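Local coordinates for protein fuculose-1-phosphate aldolase (Thermus thermophilus, PDB 2FK5) that belongs to the class II aldolase and adducin N-terminal domain family, with a mixed beta sheet covered by helices on both faces, at residues Asn28-Ile39 against Ser68-Tyr78; Arg144-Ala155 against Glu168-Leu176. All coordinates share one frame; numbering follows the deposited sequence.

Overall arrangement
Contacts 1 and 2 are both buried and both pack a helix on the same mixed sheet, but on opposite faces. In contact 1 a hairpin near one end of the sheet meets the helix at 71-78; in contact 2 a second hairpin meets the long helix containing 168-176. The centre of contact 1 is about 12 Å, and that of contact 2 about 4 Å, from the centre of the chain. The first is a polar network inside an apolar frame, opening at one end on a bound sulfate ion; the second is mostly aliphatic, with a salt bridge at one margin. They touch directly: Val73 packs on Phe154, and Glu70 OE2 probably hydrogen-bonds His151 NE2.

Contact 1 (Asn28-Ile39 against Ser68-Tyr78); sequences NFSVRTKGGFLI and SVESVVHREVY. With SO4 (sulfate ion), chain C.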
loop_
_atom_site.group_PDB
_atom_site.type_symbol
_atom_site.label_atom_id
_atom_site.label_comp_id
_atom_site.label_asym_id
_atom_site.label_seq_id
_atom_site.Cartn_x
_atom_site.Cartn_y
_atom_site.Cartn_z
ATOM N N ASN A 28 -14.675 13.786 -5.853
ATOM C CA ASN A 28 -15.865 13.216 -5.251
ATOM C C ASN A 28 -16.505 12.244 -6.222
ATOM O O ASN A 28 -16.282 12.323 -7.429
ATOM C CB ASN A 28 -16.844 14.334 -4.882
ATOM C CG ASN A 28 -16.872 15.439 -5.911
ATOM O OD1 ASN A 28 -17.388 15.263 -7.012
ATOM N ND2 ASN A 28 -16.297 16.589 -5.561
ATOM N N PHE A 29 -17.277 11.300 -5.702
ATOM C CA PHE A 29 -17.946 10.367 -6.584
ATOM C C PHE A 29 -19.284 9.970 -6.034
ATOM O O PHE A 29 -19.531 10.083 -4.836
ATOM C CB PHE A 29 -17.088 9.132 -6.884
ATOM C CG PHE A 29 -16.109 8.784 -5.810
ATOM C CD1 PHE A 29 -16.372 7.750 -4.915
ATOM C CD2 PHE A 29 -14.897 9.463 -5.720
ATOM C CE1 PHE A 29 -15.429 7.397 -3.947
ATOM C CE2 PHE A 29 -13.956 9.120 -4.759
ATOM C CZ PHE A 29 -14.222 8.085 -3.874
ATOM N N SER A 30 -20.144 9.507 -6.929
ATOM C CA SER A 30 -21.497 9.132 -6.555
ATOM C C SER A 30 -22.063 8.067 -7.466
ATOM O O SER A 30 -21.493 7.751 -8.521
ATOM C CB SER A 30 -22.395 10.357 -6.667
ATOM O OG SER A 30 -22.441 10.781 -8.027
ATOM N N VAL A 31 -23.207 7.524 -7.050
ATOM C CA VAL A 31 -23.923 6.537 -7.840
ATOM C C VAL A 31 -25.409 6.910 -7.757
ATOM O O VAL A 31 -25.862 7.473 -6.766
ATOM C CB VAL A 31 -23.744 5.089 -7.313
ATOM C CG1 VAL A 31 -22.275 4.698 -7.373
ATOM C CG2 VAL A 31 -24.278 4.972 -5.892
ATOM N N ARG A 32 -26.138 6.610 -8.816
ATOM C CA ARG A 32 -27.572 6.891 -8.880
ATOM C C ARG A 32 -28.267 5.855 -8.003
ATOM O O ARG A 32 -27.878 4.685 -7.998
ATOM C CB ARG A 32 -28.056 6.737 -10.322
ATOM C CG ARG A 32 -29.509 7.122 -10.578
ATOM C CD ARG A 32 -29.664 8.628 -10.742
ATOM N NE ARG A 32 -30.949 8.955 -11.354
ATOM C CZ ARG A 32 -32.097 9.020 -10.691
ATOM N NH1 ARG A 32 -32.118 8.794 -9.386
ATOM N NH2 ARG A 32 -33.227 9.274 -11.339
ATOM N N THR A 33 -29.273 6.291 -7.253
ATOM C CA THR A 33 -30.050 5.399 -6.397
ATOM C C THR A 33 -31.528 5.661 -6.676
ATOM O O THR A 33 -31.875 6.614 -7.376
ATOM C CB THR A 33 -29.805 5.673 -4.914
ATOM O OG1 THR A 33 -30.133 7.040 -4.625
ATOM C CG2 THR A 33 -28.344 5.396 -4.550
ATOM N N LYS A 34 -32.400 4.823 -6.126
ATOM C CA LYS A 34 -33.832 5.009 -6.326
ATOM C C LYS A 34 -34.273 6.377 -5.811
ATOM O O LYS A 34 -35.121 7.031 -6.416
ATOM C CB LYS A 34 -34.616 3.898 -5.618
ATOM C CG LYS A 34 -34.459 2.532 -6.280
ATOM C CD LYS A 34 -35.218 1.442 -5.532
ATOM N N GLY A 35 -33.679 6.817 -4.706
ATOM C CA GLY A 35 -34.038 8.106 -4.133
ATOM C C GLY A 35 -33.411 9.334 -4.769
ATOM O O GLY A 35 -33.937 10.440 -4.648
ATOM N N GLY A 36 -32.285 9.147 -5.449
ATOM C CA GLY A 36 -31.599 10.258 -6.084
ATOM C C GLY A 36 -30.182 9.774 -6.346
ATOM O O GLY A 36 -29.948 9.094 -7.343
ATOM N N PHE A 37 -29.250 10.115 -5.456
ATOM C CA PHE A 37 -27.867 9.656 -5.587
ATOM C C PHE A 37 -27.102 9.664 -4.256
ATOM O O PHE A 37 -27.398 10.445 -3.346
ATOM C CB PHE A 37 -27.108 10.464 -6.670
ATOM C CG PHE A 37 -26.893 11.907 -6.333
ATOM C CD1 PHE A 37 -25.743 12.318 -5.667
ATOM C CD2 PHE A 37 -27.830 12.871 -6.709
ATOM C CE1 PHE A 37 -25.521 13.659 -5.382
ATOM C CE2 PHE A 37 -27.616 14.219 -6.426
ATOM C CZ PHE A 37 -26.463 14.617 -5.765
ATOM N N LEU A 38 -26.127 8.765 -4.156
ATOM C CA LEU A 38 -25.290 8.609 -2.976
ATOM C C LEU A 38 -23.945 9.229 -3.333
ATOM O O LEU A 38 -23.344 8.845 -4.319
ATOM C CB LEU A 38 -25.119 7.112 -2.681
ATOM C CG LEU A 38 -24.387 6.701 -1.400
ATOM C CD1 LEU A 38 -25.145 7.224 -0.198
ATOM C CD2 LEU A 38 -24.263 5.170 -1.332
ATOM N N ILE A 39 -23.476 10.170 -2.530
ATOM C CA ILE A 39 -22.225 10.846 -2.826
ATOM C C ILE A 39 -21.368 11.029 -1.583
ATOM O O ILE A 39 -21.869 11.003 -0.458
ATOM C CB ILE A 39 -22.527 12.231 -3.468
ATOM C CG1 ILE A 39 -21.249 12.902 -3.973
ATOM C CG2 ILE A 39 -23.215 13.129 -2.450
ATOM C CD1 ILE A 39 -21.540 14.128 -4.839
ATOM N N SER A 68 -20.956 16.753 -0.642
ATOM C CA SER A 68 -19.875 17.274 -1.473
ATOM C C SER A 68 -20.261 18.630 -2.048
ATOM O O SER A 68 -21.404 18.836 -2.439
ATOM C CB SER A 68 -19.585 16.311 -2.627
ATOM O OG SER A 68 -18.855 16.967 -3.649
ATOM N N VAL A 69 -19.303 19.546 -2.111
ATOM C CA VAL A 69 -19.558 20.878 -2.645
ATOM C C VAL A 69 -19.953 20.826 -4.126
ATOM O O VAL A 69 -20.527 21.776 -4.649
ATOM C CB VAL A 69 -18.312 21.781 -2.477
ATOM C CG1 VAL A 69 -18.594 23.167 -3.009
ATOM C CG2 VAL A 69 -17.928 21.858 -1.006
ATOM N N GLU A 70 -19.650 19.710 -4.789
ATOM C CA GLU A 70 -19.976 19.539 -6.204
ATOM C C GLU A 70 -21.300 18.811 -6.397
ATOM O O GLU A 70 -21.651 18.435 -7.512
ATOM C CB GLU A 70 -18.873 18.741 -6.911
ATOM C CG GLU A 70 -17.484 19.323 -6.751
ATOM C CD GLU A 70 -17.340 20.661 -7.435
ATOM O OE1 GLU A 70 -18.351 21.385 -7.535
ATOM O OE2 GLU A 70 -16.214 20.992 -7.863
ATOM N N SER A 71 -22.040 18.609 -5.314
ATOM C CA SER A 71 -23.298 17.891 -5.412
ATOM C C SER A 71 -24.248 18.496 -6.434
ATOM O O SER A 71 -25.005 17.771 -7.064
ATOM C CB SER A 71 -23.976 17.809 -4.044
ATOM O OG SER A 71 -23.249 16.952 -3.183
ATOM N N VAL A 72 -24.196 19.812 -6.618
ATOM C CA VAL A 72 -25.076 20.469 -7.587
ATOM C C VAL A 72 -24.794 19.941 -8.986
ATOM O O VAL A 72 -25.701 19.767 -9.799
ATOM C CB VAL A 72 -24.861 22.001 -7.636
ATOM C CG1 VAL A 72 -26.185 22.694 -7.918
ATOM N N VAL A 73 -23.519 19.704 -9.271
ATOM C CA VAL A 73 -23.123 19.204 -10.572
ATOM C C VAL A 73 -23.560 17.760 -10.751
ATOM O O VAL A 73 -24.091 17.394 -11.794
ATOM C CB VAL A 73 -21.596 19.279 -10.755
ATOM C CG1 VAL A 73 -21.223 18.792 -12.147
ATOM C CG2 VAL A 73 -21.113 20.712 -10.515
ATOM N N HIS A 74 -23.326 16.933 -9.737
ATOM C CA HIS A 74 -23.723 15.535 -9.820
ATOM C C HIS A 74 -25.236 15.464 -10.028
ATOM O O HIS A 74 -25.722 14.735 -10.891
ATOM C CB HIS A 74 -23.354 14.803 -8.532
ATOM C CG HIS A 74 -21.885 14.556 -8.374
ATOM N ND1 HIS A 74 -21.346 13.288 -8.350
ATOM C CD2 HIS A 74 -20.847 15.410 -8.209
ATOM C CE1 HIS A 74 -20.039 13.370 -8.177
ATOM N NE2 HIS A 74 -19.710 14.649 -8.090
ATOM N N ARG A 75 -25.966 16.225 -9.230
ATOM C CA ARG A 75 -27.421 16.224 -9.332
ATOM C C ARG A 75 -27.902 16.568 -10.740
ATOM O O ARG A 75 -28.773 15.893 -11.297
ATOM C CB ARG A 75 -28.023 17.212 -8.332
ATOM C CG ARG A 75 -29.553 17.199 -8.332
ATOM C CD ARG A 75 -30.106 18.170 -7.321
ATOM N NE ARG A 75 -29.771 19.545 -7.667
ATOM C CZ ARG A 75 -30.176 20.602 -6.976
ATOM N NH1 ARG A 75 -30.935 20.434 -5.899
ATOM N NH2 ARG A 75 -29.825 21.824 -7.358
ATOM N N GLU A 76 -27.320 17.610 -11.326
ATOM C CA GLU A 76 -27.717 18.034 -12.663
ATOM C C GLU A 76 -27.398 16.958 -13.691
ATOM O O GLU A 76 -28.170 16.730 -14.617
ATOM C CB GLU A 76 -27.018 19.351 -13.024
ATOM C CG GLU A 76 -27.722 20.154 -14.108
ATOM C CD GLU A 76 -29.151 20.520 -13.729
ATOM O OE1 GLU A 76 -29.376 20.897 -12.559
ATOM O OE2 GLU A 76 -30.043 20.438 -14.600
ATOM N N VAL A 77 -26.259 16.288 -13.534
ATOM C CA VAL A 77 -25.893 15.220 -14.461
ATOM C C VAL A 77 -26.921 14.095 -14.396
ATOM O O VAL A 77 -27.319 13.543 -15.416
ATOM C CB VAL A 77 -24.495 14.615 -14.125
ATOM C CG1 VAL A 77 -24.240 13.395 -14.985
ATOM C CG2 VAL A 77 -23.406 15.647 -14.346
ATOM N N TYR A 78 -27.348 13.743 -13.191
ATOM C CA TYR A 78 -28.325 12.674 -13.054
ATOM C C TYR A 78 -29.691 13.116 -13.578
ATOM O O TYR A 78 -30.432 12.313 -14.135
ATOM C CB TYR A 78 -28.427 12.235 -11.598
ATOM C CG TYR A 78 -27.212 11.464 -11.140
ATOM C CD1 TYR A 78 -26.546 11.813 -9.971
ATOM C CD2 TYR A 78 -26.730 10.386 -11.881
ATOM C CE1 TYR A 78 -25.416 11.101 -9.543
ATOM C CE2 TYR A 78 -25.601 9.667 -11.465
ATOM C CZ TYR A 78 -24.954 10.036 -10.295
ATOM O OH TYR A 78 -23.832 9.349 -9.882
HETATM S S SO4 C . -15.586 17.998 -1.705
HETATM O O1 SO4 C . -16.323 16.935 -2.516
HETATM O O2 SO4 C . -16.644 18.934 -1.129
HETATM O O3 SO4 C . -14.972 17.348 -0.608
HETATM O O4 SO4 C . -14.890 18.772 -2.672
#
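His74 projects from its helix onto the hairpin, and both its ring nitrogens are engaged by Asn28 and Ser30. With CG turned away from its own carbonyl carbon (chi1 -73°), the imidazole is carried toward strand 28-32, its nitrogen-bearing edge leading. Its NE2 donates to Asn28 OD1 at 2.6 Å, the amide standing 63° from the ring plane. At the other nitrogen, Ser30 OG lies at the ring edge, 2.8 Å from His74 ND1; the same hydroxyl also pairs with Tyr78 OH at 2.7 Å. A small serine suits this place because its single oxygen can bridge two aromatic side chains one helical turn apart. Ile39 closes one imidazole face by a CH-pi contact, CD1 standing 3.5 Å from the His74 ring centroid. Phe37 completes the tight part: its CB meets Tyr78 CE1 at 3.4 Å, while the far rim wedges against the helix backbone, CE2 lying 3.5 Å from Arg75 CA.

The margin at Arg32 and Arg75 is looser and partly exposed. Arg32 passes Tyr78 with its methylenes, CD being 3.6 Å from Tyr78 CD2, and its NH1 turns back to Gly36 O. Arg75 uses only its inner carbons; its charged end leads away.

At the other end Glu70 is buried at the N-cap, its carboxylate held by Ala128 N, Ser127 OG and His151 NE2. Asn28 ND2 reaches O1 of a sulfate, probably from the crystallisation liquor, at 3.1 Å, beside Ser68 OG and Val69 N; Ser42, Gly43 and Lys46 complete the grip. These groups are consistent with an anion-binding pocket where a helix starts against a beta hairpin.

Contact 2 (Arg144-Ala155 against Glu168-Leu176); sequences RACLLRGHGAFA and EAYGLMTTL
Arg144 and Glu168 meet nearly at right angles at the margin of the contact, their guanidinium and carboxylate planes 88° apart. Glu168 OE1 approaches the edge of the guanidinium at Arg144 NH2, forming a salt bridge; the modelled 2.5 Å between these two atoms is so short that its exact length is doubtful. Arg144 NH2 also donates to Val156 O, and Glu168 OE2 accepts from the backbone of Leu158 and Lys159, so both charged groups have further partners to fix them. Arginine suits this margin because its bent chain also covers apolar atoms: Leu172 crosses it, with CD1 3.4 Å from Arg144 NH2.

Inward, small residues let the helix come close. Ala155 CB points into it, lying 3.6 Å from Ala169 O and 3.9 Å from Leu172 CB, and the axes of strand 152-155 and helix 168-176 approach to 7.9 Å while running at 140° to each other. Met173 leaves the helix on a course past the strand, then folds at chi2 (59°) and chi3, bringing CE alongside the backbone, 3.4 Å from Ala153 O; its flexible, unbranched thioether follows the uneven strand surface. One turn on, Leu176 presses CD2 against Ala153 CB at 3.6 Å, and the same methyl reaches towards Leu147 on the partner strand.

Around this core, Ala169 and Met173 also touch strand 85-89, at Val87, and Met173 reaches Ala89. Cys146 and Phe154 point to the opposite face, against helix 130-142, and Leu147 adjoins strand 118-121. On the outer side of the helix Tyr170 and Thr174 pack on Phe17 and Ala24 of a neighbouring subunit.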
loop_
_atom_site.group_PDB
_atom_site.type_symbol
_atom_site.label_atom_id
_atom_site.label_comp_id
_atom_site.label_asym_id
_atom_site.label_seq_id
_atom_site.Cartn_x
_atom_site.Cartn_y
_atom_site.Cartn_z
ATOM N N ARG A 144 -18.803 10.469 -22.585
ATOM C CA ARG A 144 -18.634 9.688 -21.355
ATOM C C ARG A 144 -17.772 10.414 -20.318
ATOM O O ARG A 144 -17.779 10.068 -19.131
ATOM C CB ARG A 144 -18.023 8.325 -21.684
ATOM C CG ARG A 144 -18.950 7.406 -22.483
ATOM C CD ARG A 144 -20.205 7.093 -21.681
ATOM N NE ARG A 144 -19.871 6.345 -20.474
ATOM C CZ ARG A 144 -19.718 5.026 -20.426
ATOM N NH1 ARG A 144 -19.886 4.292 -21.522
ATOM N NH2 ARG A 144 -19.362 4.449 -19.288
ATOM N N ALA A 145 -17.025 11.419 -20.767
ATOM C CA ALA A 145 -16.182 12.187 -19.858
ATOM C C ALA A 145 -15.913 13.580 -20.401
ATOM O O ALA A 145 -15.992 13.814 -21.603
ATOM C CB ALA A 145 -14.860 11.463 -19.637
ATOM N N CYS A 146 -15.599 14.507 -19.507
ATOM C CA CYS A 146 -15.283 15.852 -19.933
ATOM C C CYS A 146 -14.283 16.474 -18.988
ATOM O O CYS A 146 -14.118 16.029 -17.847
ATOM C CB CYS A 146 -16.549 16.715 -20.004
ATOM S SG CYS A 146 -17.375 16.996 -18.444
ATOM N N LEU A 147 -13.596 17.494 -19.487
ATOM C CA LEU A 147 -12.606 18.219 -18.708
ATOM C C LEU A 147 -13.102 19.625 -18.438
ATOM O O LEU A 147 -13.670 20.268 -19.322
ATOM C CB LEU A 147 -11.295 18.320 -19.488
ATOM C CG LEU A 147 -10.342 17.135 -19.398
ATOM C CD1 LEU A 147 -9.415 17.119 -20.597
ATOM C CD2 LEU A 147 -9.569 17.241 -18.084
ATOM N N LEU A 148 -12.888 20.094 -17.214
ATOM C CA LEU A 148 -13.257 21.453 -16.831
ATOM C C LEU A 148 -11.915 22.168 -16.784
ATOM O O LEU A 148 -11.093 21.886 -15.916
ATOM C CB LEU A 148 -13.910 21.470 -15.453
ATOM C CG LEU A 148 -15.428 21.313 -15.446
ATOM C CD2 LEU A 148 -16.050 22.441 -16.265
ATOM N N ARG A 149 -11.686 23.076 -17.725
ATOM C CA ARG A 149 -10.405 23.762 -17.788
ATOM C C ARG A 149 -9.895 24.252 -16.449
ATOM O O ARG A 149 -10.569 24.994 -15.739
ATOM C CB ARG A 149 -10.463 24.924 -18.783
ATOM C CG ARG A 149 -9.150 25.698 -18.884
ATOM C CD ARG A 149 -9.108 26.534 -20.144
ATOM N NE ARG A 149 -9.100 25.690 -21.334
ATOM C CZ ARG A 149 -9.403 26.112 -22.557
ATOM N NH1 ARG A 149 -9.743 27.381 -22.749
ATOM N N GLY A 150 -8.698 23.797 -16.099
ATOM C CA GLY A 150 -8.073 24.211 -14.859
ATOM C C GLY A 150 -8.663 23.665 -13.581
ATOM O O GLY A 150 -8.216 24.034 -12.494
ATOM N N HIS A 151 -9.674 22.811 -13.677
ATOM C CA HIS A 151 -10.240 22.260 -12.457
ATOM C C HIS A 151 -10.012 20.757 -12.371
ATOM O O HIS A 151 -9.199 20.290 -11.570
ATOM C CB HIS A 151 -11.729 22.593 -12.343
ATOM C CG HIS A 151 -12.325 22.218 -11.019
ATOM N ND1 HIS A 151 -11.659 22.408 -9.826
ATOM C CD2 HIS A 151 -13.524 21.674 -10.698
ATOM C CE1 HIS A 151 -12.422 21.996 -8.828
ATOM N NE2 HIS A 151 -13.558 21.546 -9.331
ATOM N N GLY A 152 -10.695 19.999 -13.213
ATOM C CA GLY A 152 -10.526 18.561 -13.177
ATOM C C GLY A 152 -11.324 17.928 -14.292
ATOM O O GLY A 152 -11.464 18.517 -15.358
ATOM N N ALA A 153 -11.856 16.739 -14.041
ATOM C CA ALA A 153 -12.620 16.030 -15.049
ATOM C C ALA A 153 -13.752 15.230 -14.420
ATOM O O ALA A 153 -13.723 14.927 -13.226
ATOM C CB ALA A 153 -11.698 15.089 -15.819
ATOM N N PHE A 154 -14.731 14.878 -15.250
ATOM C CA PHE A 154 -15.880 14.081 -14.834
ATOM C C PHE A 154 -15.975 12.902 -15.794
ATOM O O PHE A 154 -15.760 13.064 -16.992
ATOM C CB PHE A 154 -17.179 14.897 -14.923
ATOM C CG PHE A 154 -17.265 16.020 -13.928
ATOM C CD1 PHE A 154 -16.647 17.237 -14.178
ATOM C CD2 PHE A 154 -17.931 15.844 -12.723
ATOM C CE1 PHE A 154 -16.693 18.261 -13.239
ATOM C CE2 PHE A 154 -17.980 16.864 -11.781
ATOM C CZ PHE A 154 -17.360 18.070 -12.040
ATOM N N ALA A 155 -16.282 11.718 -15.269
ATOM C CA ALA A 155 -16.440 10.528 -16.104
ATOM C C ALA A 155 -17.703 9.835 -15.627
ATOM O O ALA A 155 -17.946 9.757 -14.426
ATOM C CB ALA A 155 -15.245 9.593 -15.950
ATOM N N GLU A 168 -16.843 1.421 -13.408
ATOM C CA GLU A 168 -16.733 1.768 -14.816
ATOM C C GLU A 168 -16.287 3.223 -14.941
ATOM O O GLU A 168 -15.399 3.542 -15.733
ATOM C CB GLU A 168 -18.084 1.579 -15.500
ATOM C CG GLU A 168 -18.112 1.957 -16.962
ATOM C CD GLU A 168 -19.523 1.942 -17.521
ATOM O OE1 GLU A 168 -19.680 2.072 -18.749
ATOM O OE2 GLU A 168 -20.475 1.808 -16.728
ATOM N N ALA A 169 -16.911 4.106 -14.163
ATOM C CA ALA A 169 -16.575 5.538 -14.169
ATOM C C ALA A 169 -15.117 5.735 -13.751
ATOM O O ALA A 169 -14.373 6.506 -14.358
ATOM C CB ALA A 169 -17.497 6.286 -13.212
ATOM N N TYR A 170 -14.725 5.034 -12.692
ATOM C CA TYR A 170 -13.364 5.088 -12.188
ATOM C C TYR A 170 -12.394 4.685 -13.295
ATOM O O TYR A 170 -11.361 5.329 -13.484
ATOM C CB TYR A 170 -13.210 4.140 -10.986
ATOM C CG TYR A 170 -11.788 3.665 -10.775
ATOM C CD1 TYR A 170 -11.363 2.429 -11.270
ATOM C CD2 TYR A 170 -10.848 4.484 -10.147
ATOM C CE1 TYR A 170 -10.030 2.023 -11.149
ATOM C CE2 TYR A 170 -9.508 4.086 -10.029
ATOM C CZ TYR A 170 -9.111 2.856 -10.535
ATOM O OH TYR A 170 -7.787 2.485 -10.466
ATOM N N GLY A 171 -12.734 3.615 -14.015
ATOM C CA GLY A 171 -11.897 3.128 -15.103
ATOM C C GLY A 171 -11.722 4.151 -16.207
ATOM O O GLY A 171 -10.636 4.290 -16.785
ATOM N N LEU A 172 -12.788 4.881 -16.510
ATOM C CA LEU A 172 -12.711 5.899 -17.549
ATOM C C LEU A 172 -11.827 7.036 -17.083
ATOM O O LEU A 172 -11.117 7.639 -17.882
ATOM C CB LEU A 172 -14.100 6.456 -17.880
ATOM C CG LEU A 172 -15.028 5.503 -18.635
ATOM C CD1 LEU A 172 -16.405 6.126 -18.772
ATOM C CD2 LEU A 172 -14.437 5.198 -20.001
ATOM N N MET A 173 -11.877 7.337 -15.789
ATOM C CA MET A 173 -11.061 8.419 -15.250
ATOM C C MET A 173 -9.580 8.055 -15.353
ATOM O O MET A 173 -8.761 8.893 -15.739
ATOM C CB MET A 173 -11.442 8.706 -13.800
ATOM C CG MET A 173 -10.717 9.906 -13.180
ATOM S SD MET A 173 -11.014 11.466 -14.067
ATOM C CE MET A 173 -12.742 11.749 -13.672
ATOM N N THR A 174 -9.233 6.809 -15.026
ATOM C CA THR A 174 -7.833 6.393 -15.106
ATOM C C THR A 174 -7.388 6.343 -16.555
ATOM O O THR A 174 -6.248 6.691 -16.866
ATOM C CB THR A 174 -7.568 5.011 -14.426
ATOM O OG1 THR A 174 -8.337 3.987 -15.060
ATOM C CG2 THR A 174 -7.935 5.068 -12.957
ATOM N N THR A 175 -8.288 5.922 -17.443
ATOM C CA THR A 175 -7.984 5.863 -18.872
ATOM C C THR A 175 -7.708 7.279 -19.382
ATOM O O THR A 175 -6.815 7.485 -20.211
ATOM C CB THR A 175 -9.159 5.257 -19.664
ATOM O OG1 THR A 175 -9.275 3.866 -19.343
ATOM C CG2 THR A 175 -8.943 5.414 -21.163
ATOM N N LEU A 176 -8.477 8.248 -18.886
ATOM C CA LEU A 176 -8.290 9.642 -19.275
ATOM C C LEU A 176 -6.905 10.176 -18.903
ATOM O O LEU A 176 -6.237 10.785 -19.736
ATOM C CB LEU A 176 -9.355 10.537 -18.634
ATOM C CG LEU A 176 -9.110 12.052 -18.754
ATOM C CD1 LEU A 176 -8.775 12.430 -20.186
ATOM C CD2 LEU A 176 -10.341 12.804 -18.286
#